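Long-range contact in pectate lyase II (Xanthomonas campestris pv. campestris, PDB 2QY1), which probably cleaves pectate, the de-esterified polygalacturonate of plant cell walls, by beta-elimination, as a member of polysaccharide lyase family 1: residues Glu242-Glu247 and Ile267-Gly272. The protein carries 2 engineered substitutions. Sequence-based numbering, arbitrary orientation.
Sequences ESNYFE and INNYVG
One water beside the turn is gripped by three hydrogen bonds: it donates to Glu242 OE1 (2.7 Å), meets Ser243 OG at 2.9 Å, and accepts from Asn268 ND2 at 2.9 Å. Glu242 reaches it with a fully extended chain, its other oxygen, OE2, being held by Tyr306 and His217. The two backbones run parallel through the turn, one coil against the next. Ser243 N donates to Ile267 O (3.1 Å), and the same oxygen also takes a CA-H contact from Glu242. Beyond the bend, Tyr270 N donates to Asn244 O at 2.7 Å, Phe246 N donates almost straight to Tyr270 O at 2.9 Å, and Gly272 N donates to Phe246 O at 2.7 Å. Paired in parallel register, Tyr245 and Tyr270 point to the same face, and because both hold CG anti to the backbone N (chi1 -165° and -176°) their rings lie side by side as an offset stack, planes 12° apart, with Tyr270 CD2 over the centre of the Tyr245 ring. Phe246 points to the other face, where Phe223 stacks on it. The amides of Asn244 and Asn269 lie side by side, nearly coplanar, and Asn244 also touches Asn221. Ser243 and Asn268 both have left-handed helical backbone angles, and each precedes an asparagine: the two-residue T2 turns, with the row of asparagines that runs along them, characteristic of the pectate lyase parallel beta-helix.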
loop_
_atom_site.group_PDB
_atom_site.type_symbol
_atom_site.label_atom_id
_atom_site.label_comp_id
_atom_site.label_asym_id
_atom_site.label_seq_id
_atom_site.Cartn_x
_atom_site.Cartn_y
_atom_site.Cartn_z
ATOM N N GLU A 242 3.177 6.025 -15.011
ATOM C CA GLU A 242 3.827 5.470 -16.198
ATOM C C GLU A 242 3.433 4.018 -16.474
ATOM O O GLU A 242 3.464 3.181 -15.576
ATOM C CB GLU A 242 5.347 5.580 -16.027
ATOM C CG GLU A 242 6.175 5.084 -17.202
ATOM C CD GLU A 242 7.675 5.136 -16.946
ATOM O OE1 GLU A 242 8.435 4.792 -17.873
ATOM O OE2 GLU A 242 8.099 5.513 -15.829
ATOM N N SER A 243 3.064 3.731 -17.721
ATOM C CA SER A 243 2.847 2.355 -18.195
ATOM C C SER A 243 1.955 1.479 -17.304
ATOM O O SER A 243 2.227 0.290 -17.112
ATOM C CB SER A 243 4.193 1.659 -18.448
ATOM O OG SER A 243 4.898 2.287 -19.504
ATOM N N ASN A 244 0.896 2.072 -16.760
ATOM C CA ASN A 244 -0.107 1.315 -16.022
ATOM C C ASN A 244 -1.156 0.764 -16.989
ATOM O O ASN A 244 -1.198 1.149 -18.160
ATOM C CB ASN A 244 -0.768 2.186 -14.943
ATOM C CG ASN A 244 0.236 2.789 -13.971
ATOM O OD1 ASN A 244 0.639 3.944 -14.113
ATOM N ND2 ASN A 244 0.647 2.009 -12.985
ATOM N N TYR A 245 -1.990 -0.143 -16.493
ATOM C CA TYR A 245 -3.091 -0.710 -17.265
ATOM C C TYR A 245 -4.388 -0.380 -16.532
ATOM O O TYR A 245 -4.644 -0.912 -15.450
ATOM C CB TYR A 245 -2.909 -2.228 -17.391
ATOM C CG TYR A 245 -3.764 -2.918 -18.438
ATOM C CD1 TYR A 245 -3.186 -3.443 -19.594
ATOM C CD2 TYR A 245 -5.141 -3.076 -18.261
ATOM C CE1 TYR A 245 -3.956 -4.094 -20.552
ATOM C CE2 TYR A 245 -5.921 -3.723 -19.215
ATOM C CZ TYR A 245 -5.321 -4.229 -20.357
ATOM O OH TYR A 245 -6.083 -4.868 -21.305
ATOM N N PHE A 246 -5.189 0.512 -17.117
ATOM C CA PHE A 246 -6.455 0.945 -16.523
ATOM C C PHE A 246 -7.646 0.363 -17.283
ATOM O O PHE A 246 -7.700 0.442 -18.513
ATOM C CB PHE A 246 -6.578 2.474 -16.549
ATOM C CG PHE A 246 -5.534 3.202 -15.747
ATOM C CD1 PHE A 246 -4.408 3.730 -16.369
ATOM C CD2 PHE A 246 -5.694 3.393 -14.373
ATOM C CE1 PHE A 246 -3.447 4.420 -15.638
ATOM C CE2 PHE A 246 -4.737 4.082 -13.634
ATOM C CZ PHE A 246 -3.609 4.595 -14.267
ATOM N N GLU A 247 -8.598 -0.213 -16.550
ATOM C CA GLU A 247 -9.901 -0.592 -17.119
ATOM C C GLU A 247 -10.966 -0.670 -16.029
ATOM O O GLU A 247 -10.644 -0.906 -14.861
ATOM C CB GLU A 247 -9.825 -1.908 -17.909
ATOM C CG GLU A 247 -9.414 -3.135 -17.099
ATOM C CD GLU A 247 -9.421 -4.411 -17.921
ATOM O OE1 GLU A 247 -9.873 -4.377 -19.085
ATOM O OE2 GLU A 247 -8.976 -5.455 -17.403
ATOM N N ILE A 267 2.768 9.181 -18.864
ATOM C CA ILE A 267 3.411 8.625 -20.061
ATOM C C ILE A 267 3.085 7.141 -20.231
ATOM O O ILE A 267 3.113 6.375 -19.263
ATOM C CB ILE A 267 4.971 8.789 -20.071
ATOM C CG1 ILE A 267 5.460 9.940 -19.178
ATOM C CG2 ILE A 267 5.484 8.964 -21.504
ATOM C CD1 ILE A 267 5.723 9.547 -17.729
ATOM N N ASN A 268 2.766 6.756 -21.466
ATOM C CA ASN A 268 2.650 5.348 -21.884
ATOM C C ASN A 268 1.626 4.481 -21.144
ATOM O O ASN A 268 1.733 3.254 -21.152
ATOM C CB ASN A 268 4.029 4.661 -21.867
ATOM C CG ASN A 268 4.994 5.249 -22.879
ATOM O OD1 ASN A 268 4.587 5.788 -23.911
ATOM N ND2 ASN A 268 6.286 5.140 -22.591
ATOM N N ASN A 269 0.634 5.107 -20.519
ATOM C CA ASN A 269 -0.410 4.360 -19.818
ATOM C C ASN A 269 -1.362 3.676 -20.791
ATOM O O ASN A 269 -1.795 4.285 -21.768
ATOM C CB ASN A 269 -1.190 5.274 -18.867
ATOM C CG ASN A 269 -0.330 5.815 -17.741
ATOM O OD1 ASN A 269 0.017 6.995 -17.723
ATOM N ND2 ASN A 269 0.025 4.950 -16.798
ATOM N N TYR A 270 -1.663 2.405 -20.533
ATOM C CA TYR A 270 -2.671 1.684 -21.304
ATOM C C TYR A 270 -4.046 1.999 -20.733
ATOM O O TYR A 270 -4.330 1.701 -19.570
ATOM C CB TYR A 270 -2.423 0.169 -21.288
ATOM C CG TYR A 270 -3.397 -0.615 -22.151
ATOM C CD1 TYR A 270 -3.042 -1.038 -23.434
ATOM C CD2 TYR A 270 -4.679 -0.923 -21.690
ATOM C CE1 TYR A 270 -3.936 -1.751 -24.233
ATOM C CE2 TYR A 270 -5.581 -1.630 -22.482
ATOM C CZ TYR A 270 -5.202 -2.043 -23.748
ATOM O OH TYR A 270 -6.092 -2.747 -24.527
ATOM N N VAL A 271 -4.893 2.598 -21.564
ATOM C CA VAL A 271 -6.248 2.969 -21.167
ATOM C C VAL A 271 -7.250 2.063 -21.882
ATOM O O VAL A 271 -7.471 2.193 -23.087
ATOM C CB VAL A 271 -6.539 4.461 -21.477
ATOM C CG1 VAL A 271 -7.880 4.884 -20.901
ATOM C CG2 VAL A 271 -5.425 5.345 -20.927
ATOM N N GLY A 272 -7.848 1.140 -21.135
ATOM C CA GLY A 272 -8.781 0.169 -21.707
ATOM C C GLY A 272 -10.216 0.656 -21.731
ATOM O O GLY A 272 -10.475 1.863 -21.738
HETATM O O HOH W 1 7.181 3.974 -20.138
#